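Long-range contacts in Cif-like 1 (Burkholderia cenocepacia, PDB 7JQY), which probably hydrolyses epoxides, as a Cif-like epoxide hydrolase of the alpha/beta hydrolase fold that assembles into an octamer: residues Gly95-Ala99 with Ala230-Asp234; Glu187-Leu192 with Ile208-Asp213; Tyr195-Val201 with Gly283-Glu289. The protein carries 1 engineered substitution. All coordinates share one frame; numbering follows the deposited sequence.

Interaction 1: residues Gly95-Ala99 with Ala230-Asp234; sequences GYDKA and AFPQD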
loop_
_atom_site.group_PDB
_atom_site.type_symbol
_atom_site.label_atom_id
_atom_site.label_comp_id
_atom_site.label_asym_id
_atom_site.label_seq_id
_atom_site.Cartn_x
_atom_site.Cartn_y
_atom_site.Cartn_z
ATOM N N GLY B 95 -3.054 0.287 33.679
ATOM C CA GLY B 95 -3.543 1.423 34.434
ATOM C C GLY B 95 -4.680 2.155 33.752
ATOM O O GLY B 95 -4.889 3.345 34.012
ATOM N N TYR B 96 -5.444 1.470 32.901
ATOM C CA TYR B 96 -6.502 2.107 32.131
ATOM C C TYR B 96 -7.895 1.902 32.729
ATOM O O TYR B 96 -8.881 2.303 32.104
ATOM C CB TYR B 96 -6.461 1.628 30.674
ATOM C CG TYR B 96 -5.199 2.074 29.967
ATOM C CD1 TYR B 96 -4.207 1.161 29.621
ATOM C CD2 TYR B 96 -4.977 3.421 29.695
ATOM C CE1 TYR B 96 -3.056 1.568 28.993
ATOM C CE2 TYR B 96 -3.827 3.840 29.072
ATOM C CZ TYR B 96 -2.867 2.908 28.724
ATOM O OH TYR B 96 -1.708 3.326 28.107
ATOM N N ASP B 97 -8.000 1.280 33.904
ATOM C CA ASP B 97 -9.234 1.357 34.683
ATOM C C ASP B 97 -9.413 2.781 35.186
ATOM O O ASP B 97 -8.438 3.461 35.521
ATOM C CB ASP B 97 -9.202 0.390 35.860
ATOM C CG ASP B 97 -8.032 0.657 36.786
ATOM O OD1 ASP B 97 -6.895 0.279 36.425
ATOM O OD2 ASP B 97 -8.244 1.276 37.852
ATOM N N LYS B 98 -10.667 3.236 35.238
ATOM C CA LYS B 98 -10.902 4.659 35.457
ATOM C C LYS B 98 -10.510 5.102 36.861
ATOM O O LYS B 98 -10.072 6.246 37.046
ATOM C CB LYS B 98 -12.370 4.988 35.172
ATOM C CG LYS B 98 -12.835 4.531 33.789
ATOM C CD LYS B 98 -11.796 4.905 32.723
ATOM C CE LYS B 98 -11.956 4.088 31.451
ATOM N NZ LYS B 98 -11.647 2.638 31.606
ATOM N N ALA B 99 -10.650 4.226 37.862
ATOM C CA ALA B 99 -10.262 4.601 39.222
ATOM C C ALA B 99 -8.768 4.900 39.300
ATOM O O ALA B 99 -8.350 5.871 39.941
ATOM C CB ALA B 99 -10.642 3.501 40.212
ATOM N N ALA B 230 -11.225 -2.133 29.785
ATOM C CA ALA B 230 -11.341 -2.060 31.236
ATOM C C ALA B 230 -12.775 -1.834 31.721
ATOM O O ALA B 230 -12.983 -1.732 32.934
ATOM C CB ALA B 230 -10.455 -0.937 31.780
ATOM N N PHE B 231 -13.759 -1.703 30.824
ATOM C CA PHE B 231 -15.137 -1.441 31.260
ATOM C C PHE B 231 -15.664 -2.444 32.286
ATOM O O PHE B 231 -16.254 -2.003 33.287
ATOM C CB PHE B 231 -16.083 -1.369 30.051
ATOM C CG PHE B 231 -16.091 -0.034 29.356
ATOM C CD1 PHE B 231 -15.425 1.059 29.898
ATOM C CD2 PHE B 231 -16.724 0.114 28.134
ATOM C CE1 PHE B 231 -15.421 2.286 29.242
ATOM C CE2 PHE B 231 -16.728 1.333 27.475
ATOM C CZ PHE B 231 -16.075 2.422 28.024
ATOM N N PRO B 232 -15.492 -3.767 32.129
ATOM C CA PRO B 232 -16.015 -4.673 33.174
ATOM C C PRO B 232 -15.469 -4.374 34.559
ATOM O O PRO B 232 -16.236 -4.327 35.532
ATOM C CB PRO B 232 -15.588 -6.071 32.691
ATOM C CG PRO B 232 -15.117 -5.921 31.305
ATOM C CD PRO B 232 -15.143 -4.491 30.894
ATOM N N GLN B 233 -14.167 -4.105 34.659
ATOM C CA GLN B 233 -13.570 -3.741 35.937
ATOM C C GLN B 233 -14.142 -2.430 36.455
ATOM O O GLN B 233 -14.345 -2.265 37.666
ATOM C CB GLN B 233 -12.050 -3.648 35.775
ATOM C CG GLN B 233 -11.302 -3.146 36.977
ATOM C CD GLN B 233 -9.783 -3.126 36.754
ATOM O OE1 GLN B 233 -9.282 -3.479 35.676
ATOM N NE2 GLN B 233 -9.050 -2.711 37.779
ATOM N N ASP B 234 -14.395 -1.479 35.549
ATOM C CA ASP B 234 -15.003 -0.209 35.936
ATOM C C ASP B 234 -16.423 -0.406 36.464
ATOM O O ASP B 234 -16.861 0.312 37.371
ATOM C CB ASP B 234 -15.003 0.753 34.743
ATOM C CG ASP B 234 -13.582 1.163 34.305
ATOM O OD1 ASP B 234 -12.755 1.496 35.178
ATOM O OD2 ASP B 234 -13.301 1.142 33.086
HETATM O O HOH W 1 -10.292 -0.385 39.767
HETATM O O HOH W 2 -12.378 1.985 37.782
#
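Lys98 and Asp234 form the tight side of this contact, which sets the N-terminal turn of helix 98-111 against that of helix 231-241. The Asp234 carboxylate works with both oxygens: OD1 receives Lys98 N at 2.7 Å in a nearly straight bond (172°), and OD2 takes Lys98 NZ at 2.7 Å in a salt bridge. Both donors come in on the syn side, somewhat out of the carboxylate plane. The lysine reaches back over its backbone because its chain bends at chi2 (-45°) and again at chi4. NZ also gives a 2.8 Å hydrogen bond to Tyr96 O, and another to Leu227 O of helix 220-229. Small Ala230 fits beside it, its CB 3.6 Å from Tyr96 O.

The other side is looser and wetter. The Asp97 carboxylate and the Gln233 amide stack with planes 15° apart, Gln233 NE2 being 3.6 Å from Asp97 CB. A water links them through long bonds, the one to NE2 weak, while Asp97, the N-cap, caps a first-turn backbone N and has OD2 hydrogen-bonded to Ser100 OG. A second water is held more firmly, accepting from Ala99 N at 2.8 Å and donating to Asp234 OD1.

A carboxylate bound to a first-turn N-H of one helix and to a buried ammonium probably stays ionised. It fastens helix 231-241, at the exit of the helical insert, to the start of helix 98-111.

Interaction 2: residues Glu187-Leu192 with Ile208-Asp213; sequences ERAYIL and IAVYAD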
loop_
_atom_site.group_PDB
_atom_site.type_symbol
_atom_site.label_atom_id
_atom_site.label_comp_id
_atom_site.label_asym_id
_atom_site.label_seq_id
_atom_site.Cartn_x
_atom_site.Cartn_y
_atom_site.Cartn_z
ATOM N N GLU B 187 -7.311 5.956 10.850
ATOM C CA GLU B 187 -7.785 6.675 12.025
ATOM C C GLU B 187 -8.637 7.868 11.619
ATOM O O GLU B 187 -9.697 8.119 12.213
ATOM C CB GLU B 187 -6.603 7.112 12.888
ATOM C CG GLU B 187 -5.665 5.970 13.298
ATOM C CD GLU B 187 -4.633 5.630 12.234
ATOM O OE1 GLU B 187 -4.642 6.261 11.151
ATOM O OE2 GLU B 187 -3.816 4.714 12.480
ATOM N N ARG B 188 -8.218 8.585 10.577
ATOM C CA ARG B 188 -8.964 9.764 10.140
ATOM C C ARG B 188 -10.365 9.397 9.651
ATOM O O ARG B 188 -11.362 10.004 10.062
ATOM C CB ARG B 188 -8.186 10.479 9.038
ATOM C CG ARG B 188 -8.289 11.983 9.087
ATOM C CD ARG B 188 -7.295 12.619 8.132
ATOM N NE ARG B 188 -6.231 13.339 8.828
ATOM C CZ ARG B 188 -5.599 14.392 8.313
ATOM N NH1 ARG B 188 -5.929 14.835 7.106
ATOM N NH2 ARG B 188 -4.640 15.009 8.999
ATOM N N ALA B 189 -10.462 8.402 8.771
ATOM C CA ALA B 189 -11.767 8.002 8.253
ATOM C C ALA B 189 -12.646 7.417 9.357
ATOM O O ALA B 189 -13.865 7.632 9.371
ATOM C CB ALA B 189 -11.593 7.012 7.105
ATOM N N TYR B 190 -12.052 6.649 10.268
ATOM C CA TYR B 190 -12.830 6.054 11.346
ATOM C C TYR B 190 -13.325 7.114 12.321
ATOM O O TYR B 190 -14.500 7.112 12.702
ATOM C CB TYR B 190 -11.993 4.998 12.072
ATOM C CG TYR B 190 -12.732 4.258 13.177
ATOM C CD1 TYR B 190 -13.704 3.296 12.878
ATOM C CD2 TYR B 190 -12.439 4.497 14.516
ATOM C CE1 TYR B 190 -14.356 2.606 13.876
ATOM C CE2 TYR B 190 -13.095 3.811 15.534
ATOM C CZ TYR B 190 -14.053 2.866 15.207
ATOM O OH TYR B 190 -14.709 2.184 16.211
ATOM N N ILE B 191 -12.454 8.045 12.711
ATOM C CA ILE B 191 -12.791 8.996 13.766
ATOM C C ILE B 191 -13.664 10.132 13.238
ATOM O O ILE B 191 -14.543 10.629 13.950
ATOM C CB ILE B 191 -11.498 9.507 14.425
ATOM C CG1 ILE B 191 -10.992 8.467 15.419
ATOM C CG2 ILE B 191 -11.701 10.844 15.111
ATOM C CD1 ILE B 191 -9.458 8.512 15.637
ATOM N N LEU B 192 -13.426 10.589 12.004
ATOM C CA LEU B 192 -14.298 11.613 11.433
ATOM C C LEU B 192 -15.727 11.100 11.311
ATOM O O LEU B 192 -16.687 11.835 11.576
ATOM C CB LEU B 192 -13.781 12.058 10.063
ATOM C CG LEU B 192 -13.038 13.390 9.957
ATOM C CD1 LEU B 192 -11.684 13.322 10.671
ATOM C CD2 LEU B 192 -12.844 13.733 8.500
ATOM N N ILE B 208 -11.663 18.071 13.739
ATOM C CA ILE B 208 -11.746 16.651 14.076
ATOM C C ILE B 208 -10.444 15.934 13.713
ATOM O O ILE B 208 -10.007 15.022 14.427
ATOM C CB ILE B 208 -12.970 16.006 13.390
ATOM C CG1 ILE B 208 -14.239 16.834 13.647
ATOM C CG2 ILE B 208 -13.181 14.582 13.896
ATOM C CD1 ILE B 208 -15.355 16.556 12.671
ATOM N N ALA B 209 -9.778 16.365 12.638
ATOM C CA ALA B 209 -8.527 15.726 12.226
ATOM C C ALA B 209 -7.426 15.899 13.270
ATOM O O ALA B 209 -6.509 15.076 13.346
ATOM C CB ALA B 209 -8.070 16.283 10.876
ATOM N N VAL B 210 -7.501 16.950 14.085
ATOM C CA VAL B 210 -6.549 17.097 15.178
ATOM C C VAL B 210 -6.659 15.916 16.134
ATOM O O VAL B 210 -5.643 15.340 16.555
ATOM C CB VAL B 210 -6.792 18.429 15.903
ATOM C CG1 VAL B 210 -5.923 18.527 17.149
ATOM C CG2 VAL B 210 -6.551 19.592 14.953
ATOM N N TYR B 211 -7.892 15.522 16.476
ATOM C CA TYR B 211 -8.090 14.321 17.285
ATOM C C TYR B 211 -7.613 13.079 16.543
ATOM O O TYR B 211 -6.862 12.263 17.088
ATOM C CB TYR B 211 -9.566 14.154 17.652
ATOM C CG TYR B 211 -10.261 15.343 18.264
ATOM C CD1 TYR B 211 -9.689 16.056 19.321
ATOM C CD2 TYR B 211 -11.524 15.721 17.818
ATOM C CE1 TYR B 211 -10.345 17.135 19.888
ATOM C CE2 TYR B 211 -12.190 16.791 18.378
ATOM C CZ TYR B 211 -11.607 17.493 19.418
ATOM O OH TYR B 211 -12.279 18.560 19.967
ATOM N N ALA B 212 -8.061 12.908 15.297
ATOM C CA ALA B 212 -7.733 11.694 14.556
ATOM C C ALA B 212 -6.221 11.521 14.416
ATOM O O ALA B 212 -5.709 10.399 14.524
ATOM C CB ALA B 212 -8.419 11.710 13.188
ATOM N N ASP B 213 -5.487 12.616 14.168
ATOM C CA ASP B 213 -4.029 12.510 14.045
ATOM C C ASP B 213 -3.369 12.126 15.369
ATOM O O ASP B 213 -2.337 11.445 15.374
ATOM C CB ASP B 213 -3.443 13.812 13.486
ATOM C CG ASP B 213 -3.893 14.082 12.042
ATOM O OD1 ASP B 213 -4.614 13.228 11.450
ATOM O OD2 ASP B 213 -3.546 15.153 11.505
#
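Ile208 meets Leu192 through its CG2 branch, which lies 3.8 Å from Leu192 CD1; the same methyl also touches Ile191. The short segments of helices 187-198 and 205-215 are 8.6 Å apart at their axes, with 126° between their directions, and branched aliphatic side chains fill the wider end of this crossing.

One residue on, Ala209 presents its methyl to a face of the Arg188 guanidinium, CB standing 4.0 Å from NE and towards the rim of the group. A side chain this short lets the arginine lie across helix 205-215. Ala212, a turn later, marks the closest backbone approach, its CA 5.0 Å from that of Arg188. Its CB sits 3.7 Å from Arg188 CA and 3.9 Å from Ile191 CG2, with Leu192 CD1 a little farther off, so the small residue stands where the helices press together.

Asp213 completes the exposed border. Arg188 grips it side-on, NE to OD1 at 3.1 Å and NH2 to OD2 at 2.7 Å, each oxygen using its syn lone pair. The arginine chain bends at chi3 (-112°), bringing the two groups nearly coplanar, 13° apart. Away from this contact, Ala189 and Tyr190 pack on Met181 and Leu182 of a second subunit.

Apolar packing thus joins two helices of the insert on the inside, while a bidentate ion pair at the surface fixes how the guanidinium is turned.

Interaction 3: residues Tyr195-Val201 with Gly283-Glu289; sequences YKKRTHV and GHWLPDE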
loop_
_atom_site.group_PDB
_atom_site.type_symbol
_atom_site.label_atom_id
_atom_site.label_comp_id
_atom_site.label_asym_id
_atom_site.label_seq_id
_atom_site.Cartn_x
_atom_site.Cartn_y
_atom_site.Cartn_z
ATOM N N TYR B 195 -17.327 10.829 14.736
ATOM C CA TYR B 195 -17.667 12.118 15.208
ATOM C C TYR B 195 -18.877 12.718 14.551
ATOM O O TYR B 195 -19.745 13.149 15.214
ATOM C CB TYR B 195 -16.486 13.057 15.015
ATOM C CG TYR B 195 -16.069 13.830 16.211
ATOM C CD1 TYR B 195 -15.172 13.325 17.086
ATOM C CD2 TYR B 195 -16.544 15.066 16.446
ATOM C CE1 TYR B 195 -14.772 14.032 18.185
ATOM C CE2 TYR B 195 -16.155 15.777 17.537
ATOM C CZ TYR B 195 -15.260 15.249 18.399
ATOM O OH TYR B 195 -14.855 15.947 19.475
ATOM N N LYS B 196 -18.945 12.693 13.241
ATOM C CA LYS B 196 -20.021 13.380 12.538
ATOM C C LYS B 196 -21.365 12.696 12.740
ATOM O O LYS B 196 -22.399 13.368 12.744
ATOM C CB LYS B 196 -19.691 13.484 11.051
ATOM C CG LYS B 196 -18.566 14.451 10.749
ATOM C CD LYS B 196 -18.405 14.583 9.263
ATOM C CE LYS B 196 -16.973 14.756 8.834
ATOM N NZ LYS B 196 -16.934 15.394 7.480
ATOM N N LYS B 197 -21.373 11.377 12.936
ATOM C CA LYS B 197 -22.625 10.673 13.182
ATOM C C LYS B 197 -23.269 11.083 14.501
ATOM O O LYS B 197 -24.485 10.936 14.658
ATOM C CB LYS B 197 -22.378 9.161 13.171
ATOM C CG LYS B 197 -22.596 8.536 11.818
ATOM C CD LYS B 197 -22.159 7.092 11.761
ATOM C CE LYS B 197 -22.671 6.472 10.471
ATOM N NZ LYS B 197 -21.572 6.254 9.493
ATOM N N ARG B 198 -22.494 11.625 15.437
ATOM C CA ARG B 198 -23.000 11.991 16.752
ATOM C C ARG B 198 -23.082 13.497 16.963
ATOM O O ARG B 198 -23.521 13.936 18.031
ATOM C CB ARG B 198 -22.120 11.362 17.837
ATOM C CG ARG B 198 -22.188 9.836 17.885
ATOM C CD ARG B 198 -20.978 9.239 18.659
ATOM N NE ARG B 198 -21.175 7.815 18.907
ATOM C CZ ARG B 198 -21.014 6.867 17.991
ATOM N NH1 ARG B 198 -20.633 7.181 16.751
ATOM N NH2 ARG B 198 -21.247 5.601 18.310
ATOM N N THR B 199 -22.631 14.301 16.008
ATOM C CA THR B 199 -22.747 15.742 16.149
ATOM C C THR B 199 -24.078 16.206 15.567
ATOM O O THR B 199 -24.718 15.509 14.772
ATOM C CB THR B 199 -21.578 16.466 15.465
ATOM O OG1 THR B 199 -21.518 17.825 15.916
ATOM C CG2 THR B 199 -21.732 16.455 13.952
ATOM N N HIS B 200 -24.522 17.367 16.017
ATOM C CA HIS B 200 -25.643 18.032 15.359
ATOM C C HIS B 200 -25.252 19.380 14.793
ATOM O O HIS B 200 -25.741 19.761 13.724
ATOM C CB HIS B 200 -26.847 18.204 16.303
ATOM C CG HIS B 200 -28.055 18.760 15.622
ATOM N ND1 HIS B 200 -28.511 20.043 15.843
ATOM C CD2 HIS B 200 -28.883 18.220 14.696
ATOM C CE1 HIS B 200 -29.577 20.263 15.094
ATOM N NE2 HIS B 200 -29.822 19.173 14.389
ATOM N N VAL B 201 -24.406 20.120 15.502
ATOM C CA VAL B 201 -23.787 21.321 14.959
ATOM C C VAL B 201 -22.679 20.899 14.002
ATOM O O VAL B 201 -21.842 20.050 14.339
ATOM C CB VAL B 201 -23.238 22.204 16.092
ATOM C CG1 VAL B 201 -22.466 23.400 15.535
ATOM C CG2 VAL B 201 -24.386 22.668 17.002
ATOM N N GLY B 283 -25.488 18.235 19.749
ATOM C CA GLY B 283 -25.289 16.802 19.743
ATOM C C GLY B 283 -24.464 16.297 20.904
ATOM O O GLY B 283 -24.503 16.849 22.004
ATOM N N HIS B 284 -23.631 15.299 20.622
ATOM C CA HIS B 284 -22.897 14.564 21.640
ATOM C C HIS B 284 -21.665 15.304 22.142
ATOM O O HIS B 284 -21.206 15.014 23.252
ATOM C CB HIS B 284 -22.492 13.203 21.070
ATOM C CG HIS B 284 -21.926 12.253 22.077
ATOM N ND1 HIS B 284 -22.701 11.625 23.030
ATOM C CD2 HIS B 284 -20.662 11.804 22.265
ATOM C CE1 HIS B 284 -21.938 10.833 23.764
ATOM N NE2 HIS B 284 -20.695 10.928 23.324
ATOM N N TRP B 285 -21.131 16.255 21.375
ATOM C CA TRP B 285 -19.823 16.863 21.660
ATOM C C TRP B 285 -20.011 18.292 22.158
ATOM O O TRP B 285 -19.782 19.257 21.431
ATOM C CB TRP B 285 -18.926 16.833 20.408
ATOM C CG TRP B 285 -18.980 15.538 19.646
ATOM C CD1 TRP B 285 -19.659 15.294 18.480
ATOM C CD2 TRP B 285 -18.316 14.314 19.989
ATOM N NE1 TRP B 285 -19.452 13.996 18.081
ATOM C CE2 TRP B 285 -18.634 13.373 18.988
ATOM C CE3 TRP B 285 -17.479 13.923 21.043
ATOM C CZ2 TRP B 285 -18.157 12.056 19.016
ATOM C CZ3 TRP B 285 -17.004 12.617 21.070
ATOM C CH2 TRP B 285 -17.350 11.697 20.062
ATOM N N LEU B 286 -20.378 18.421 23.431
ATOM C CA LEU B 286 -20.707 19.736 23.974
ATOM C C LEU B 286 -19.587 20.755 23.816
ATOM O O LEU B 286 -19.870 21.871 23.347
ATOM C CB LEU B 286 -21.145 19.598 25.438
ATOM C CG LEU B 286 -22.592 20.028 25.698
ATOM C CD1 LEU B 286 -22.899 19.964 27.186
ATOM C CD2 LEU B 286 -22.860 21.426 25.145
ATOM N N PRO B 287 -18.326 20.468 24.181
ATOM C CA PRO B 287 -17.275 21.488 23.998
ATOM C C PRO B 287 -17.038 21.871 22.545
ATOM O O PRO B 287 -16.648 23.014 22.277
ATOM C CB PRO B 287 -16.033 20.834 24.624
ATOM C CG PRO B 287 -16.569 19.810 25.562
ATOM C CD PRO B 287 -17.810 19.282 24.889
ATOM N N ASP B 288 -17.223 20.951 21.596
ATOM C CA ASP B 288 -17.058 21.304 20.186
ATOM C C ASP B 288 -18.275 22.034 19.636
ATOM O O ASP B 288 -18.132 22.981 18.852
ATOM C CB ASP B 288 -16.799 20.054 19.342
ATOM C CG ASP B 288 -15.461 19.414 19.641
ATOM O OD1 ASP B 288 -14.418 19.982 19.233
ATOM O OD2 ASP B 288 -15.456 18.344 20.283
ATOM N N GLU B 289 -19.477 21.593 20.008
ATOM C CA GLU B 289 -20.684 22.044 19.328
ATOM C C GLU B 289 -21.248 23.332 19.908
ATOM O O GLU B 289 -21.608 24.239 19.157
ATOM C CB GLU B 289 -21.746 20.950 19.375
ATOM C CG GLU B 289 -21.400 19.722 18.579
ATOM C CD GLU B 289 -22.527 18.716 18.588
ATOM O OE1 GLU B 289 -23.656 19.071 18.154
ATOM O OE2 GLU B 289 -22.276 17.578 19.039
#
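Thr199 and Gly283 bring their backbones within 4.5 Å at CA where the chain leaving helix 187-198 passes the loop ahead of helix 286-289. The next residue pair fastens them: His284 N donates to Arg198 O at 2.9 Å, nearly in line with the C=O. Glycine suits position 283, since a beta carbon there would point straight into Arg198 O and His200 N.

Glu289 reaches into this junction with its chain extended beyond CG (chi2 -176°). Its OE1 accepts three backbone N-H groups, His200 N and Val201 N (each 2.9 Å from Glu289 OE1) from one side of the carboxylate plane and Gly283 N from the other, none of them in it. OE2 takes Trp285 N at 2.9 Å, so one side chain ties two loops. Thr199 turns its hydroxyl back to Val201 O and rests its CB at the edge of the Trp285 indole.

The Tyr195 ring lies face to face with the five-membered ring of Trp285, centroids 3.8 Å apart and planes 7° off parallel. The indole NE1 gives a hydrogen bond of 3.0 Å to Tyr195 O, which sets how the indole is turned over the phenol ring. From the other end of the ring, Tyr195 OH donates to Asp288 OD2 at 2.6 Å; this carboxylate stands steeply to the ring (78°), and its OD1 is held by Arg65 and Tyr211. The opposite face of Trp285 carries His284 CD2, while His284 ND1 bonds to Ser258. Arg37 of a third subunit holds Thr199 O.

In alpha/beta hydrolases the loop after the last strand usually bears the triad histidine, and His284 is a likely candidate. Four N-H donors would compensate a buried, ionised Glu289, and the stack and carboxylate anchor the helical insert to this loop.

Overall arrangement
From the N terminus, the chain first passes 95-99, at the start of helix 98-111, and interaction 1 closes a long loop when 230-234 returns to it. Within that loop, interaction 2 closes a short hairpin of helices, 187-192 with 208-213, so it nests wholly inside interaction 1. Interaction 3 starts at 195-201, inside both loops, but ends at 283-289, beyond strand 274-279, and therefore crosses both. Interactions 2 and 3 share helix 187-198 and touch, chiefly through Tyr211 with Asp288 and Tyr195; interaction 1 stands about 11 Å from either at nearest atoms. Together they bind the helical insert to itself and, at two separate places, to the alpha/beta core.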